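Local structure of intergenic-region protein (2WJ9) at the interface of chains A and B. The protein belongs to the ArdB antirestriction proteins, which counter host restriction enzymes and so probably protect incoming foreign DNA from being cut. Coordinates in Å, arbitrary orientation; residue numbers count along the deposited sequence, not the author numbering. Chains: chain A/B, Intergenic-region protein.

The interface of chains A and B. Residues chain A 36, 38, 40, 158, 162, 165; chain B 145, 149, 157, 160-161.
The N-terminal loop of chain A, through A:Ala36, A:Ala38 and A:Glu40, lies against helices 132-151 and 154-168 of chain B, while helix 154-169 of chain A closes in on B:Tyr161 and B:Thr157. This is an arm-exchange contact between two ArdB-family antirestriction subunits, repeated by the two-fold axis with the chains swapped. An interchain disulfide between A:Cys37 and B:Cys149, known for this protein, would tie the same loop to the partner's helix and supports a genuine dimer.

B:Tyr161 reaches tip first into chain A, and its phenol oxygen is gripped by two groups. It donates to A:Glu40 OE1, with B:Tyr161 OH at 2.7 Å; the approach is from above the carboxylate plane, 36° out of it, whereas OE1 itself lies at the edge of the ring. The A:Glu40 chain gets there with CG between the backbone N and carbonyl carbon (chi1 69°) and a bend at chi2. From helix 154-169, A:Arg162 NE donates to B:Tyr161 OH at 3.1 Å, nearly straight (162° at H). The phenol oxygen sits at the guanidinium edge, with the two flat groups almost perpendicular. Charge on the arginine may strengthen the phenol as a donor to the carboxylate. A:Ala38 CB sits above one face of this ring near its phenol end, beyond the rim, 3.9 Å from B:Tyr161 CZ.

The loop backbone is read at both ends. B:Thr157 OG1 donates to A:Ala36 O at 2.6 Å, in the carbonyl plane on a lone pair; its methyl turns toward A:Ala38 CB, and A:Val158 CG2 packs 3.9 Å from B:Thr157 CB. At the other end B:Tyr160 OH donates to A:Glu40 O, 2.8 Å away and tilted from the carbonyl plane. B:Ser145 CB lies over the rim of one face of that ring and may limit its rotation. Between these ends, a water joins both backbone polar atoms of A:Ala38 to B:Ser145 O.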
loop_
_atom_site.group_PDB
_atom_site.type_symbol
_atom_site.label_atom_id
_atom_site.label_comp_id
_atom_site.label_asym_id
_atom_site.label_seq_id
_atom_site.Cartn_x
_atom_site.Cartn_y
_atom_site.Cartn_z
ATOM N N ALA A 36 -0.513 9.282 7.876
ATOM C CA ALA A 36 -0.997 8.937 6.543
ATOM C C ALA A 36 -0.024 9.377 5.429
ATOM O O ALA A 36 -0.196 8.996 4.274
ATOM C CB ALA A 36 -2.369 9.558 6.316
ATOM N N ALA A 38 3.067 8.974 3.326
ATOM C CA ALA A 38 3.954 7.869 2.926
ATOM C C ALA A 38 5.003 8.369 1.938
ATOM O O ALA A 38 4.710 8.489 0.747
ATOM C CB ALA A 38 3.133 6.739 2.287
ATOM N N GLU A 40 7.926 6.964 0.925
ATOM C CA GLU A 40 8.700 5.988 0.164
ATOM C C GLU A 40 8.153 5.829 -1.260
ATOM O O GLU A 40 6.939 5.835 -1.472
ATOM C CB GLU A 40 8.787 4.639 0.892
ATOM C CG GLU A 40 7.484 3.838 0.996
ATOM C CD GLU A 40 6.665 4.143 2.238
ATOM O OE1 GLU A 40 5.922 3.238 2.671
ATOM O OE2 GLU A 40 6.735 5.274 2.766
ATOM N N VAL A 158 -3.330 0.570 5.675
ATOM C CA VAL A 158 -1.973 1.122 5.622
ATOM C C VAL A 158 -1.003 0.295 6.497
ATOM O O VAL A 158 0.123 0.005 6.085
ATOM C CB VAL A 158 -1.973 2.612 6.033
ATOM C CG1 VAL A 158 -0.537 3.171 6.170
ATOM C CG2 VAL A 158 -2.777 3.430 5.023
ATOM N N ARG A 162 2.413 -1.572 5.081
ATOM C CA ARG A 162 3.702 -1.226 5.682
ATOM C C ARG A 162 4.428 -2.445 6.247
ATOM O O ARG A 162 5.646 -2.578 6.078
ATOM C CB ARG A 162 3.508 -0.142 6.745
ATOM C CG ARG A 162 3.324 1.221 6.101
ATOM C CD ARG A 162 2.823 2.276 7.037
ATOM N NE ARG A 162 2.808 3.582 6.377
ATOM C CZ ARG A 162 2.365 4.715 6.923
ATOM N NH1 ARG A 162 1.876 4.730 8.161
ATOM N NH2 ARG A 162 2.433 5.850 6.217
ATOM N N ASP A 165 5.422 -4.796 3.200
ATOM C CA ASP A 165 6.675 -4.389 2.563
ATOM C C ASP A 165 7.907 -4.896 3.321
ATOM O O ASP A 165 8.907 -5.265 2.703
ATOM C CB ASP A 165 6.753 -2.866 2.414
ATOM C CG ASP A 165 5.962 -2.335 1.226
ATOM O OD1 ASP A 165 5.367 -3.120 0.455
ATOM O OD2 ASP A 165 5.959 -1.100 1.059
ATOM N N SER B 145 0.478 10.853 -3.370
ATOM C CA SER B 145 1.421 10.940 -2.255
ATOM C C SER B 145 1.419 12.341 -1.633
ATOM O O SER B 145 1.385 12.485 -0.413
ATOM C CB SER B 145 2.833 10.535 -2.694
ATOM O OG SER B 145 3.242 11.206 -3.875
ATOM N N CYS B 149 -0.177 13.424 2.214
ATOM C CA CYS B 149 0.602 14.154 3.215
ATOM C C CYS B 149 -0.067 15.467 3.645
ATOM O O CYS B 149 0.047 15.873 4.801
ATOM C CB CYS B 149 2.024 14.426 2.730
ATOM S SG CYS B 149 2.993 12.942 2.442
ATOM N N THR B 157 -3.749 7.657 1.133
ATOM C CA THR B 157 -2.577 6.778 1.322
ATOM C C THR B 157 -2.792 5.395 0.688
ATOM O O THR B 157 -1.911 4.855 0.005
ATOM C CB THR B 157 -2.223 6.592 2.831
ATOM O OG1 THR B 157 -2.404 7.818 3.557
ATOM C CG2 THR B 157 -0.781 6.097 3.013
ATOM N N TYR B 160 -2.464 5.534 -2.999
ATOM C CA TYR B 160 -1.041 5.582 -3.331
ATOM C C TYR B 160 -0.384 4.197 -3.318
ATOM O O TYR B 160 0.280 3.813 -4.285
ATOM C CB TYR B 160 -0.286 6.521 -2.386
ATOM C CG TYR B 160 1.209 6.566 -2.667
ATOM C CD1 TYR B 160 1.687 7.140 -3.835
ATOM C CD2 TYR B 160 2.131 6.006 -1.789
ATOM C CE1 TYR B 160 3.044 7.174 -4.124
ATOM C CE2 TYR B 160 3.510 6.044 -2.063
ATOM C CZ TYR B 160 3.956 6.629 -3.241
ATOM O OH TYR B 160 5.319 6.680 -3.536
ATOM N N TYR B 161 -0.576 3.442 -2.234
ATOM C CA TYR B 161 0.023 2.098 -2.129
ATOM C C TYR B 161 -0.506 1.157 -3.238
ATOM O O TYR B 161 0.239 0.366 -3.808
ATOM C CB TYR B 161 -0.200 1.486 -0.727
ATOM C CG TYR B 161 0.757 1.984 0.351
ATOM C CD1 TYR B 161 0.297 2.717 1.433
ATOM C CD2 TYR B 161 2.125 1.695 0.299
ATOM C CE1 TYR B 161 1.165 3.177 2.422
ATOM C CE2 TYR B 161 2.998 2.152 1.291
ATOM C CZ TYR B 161 2.509 2.897 2.340
ATOM O OH TYR B 161 3.349 3.361 3.329
HETATM O O HOH W 1 2.033 9.827 0.853
#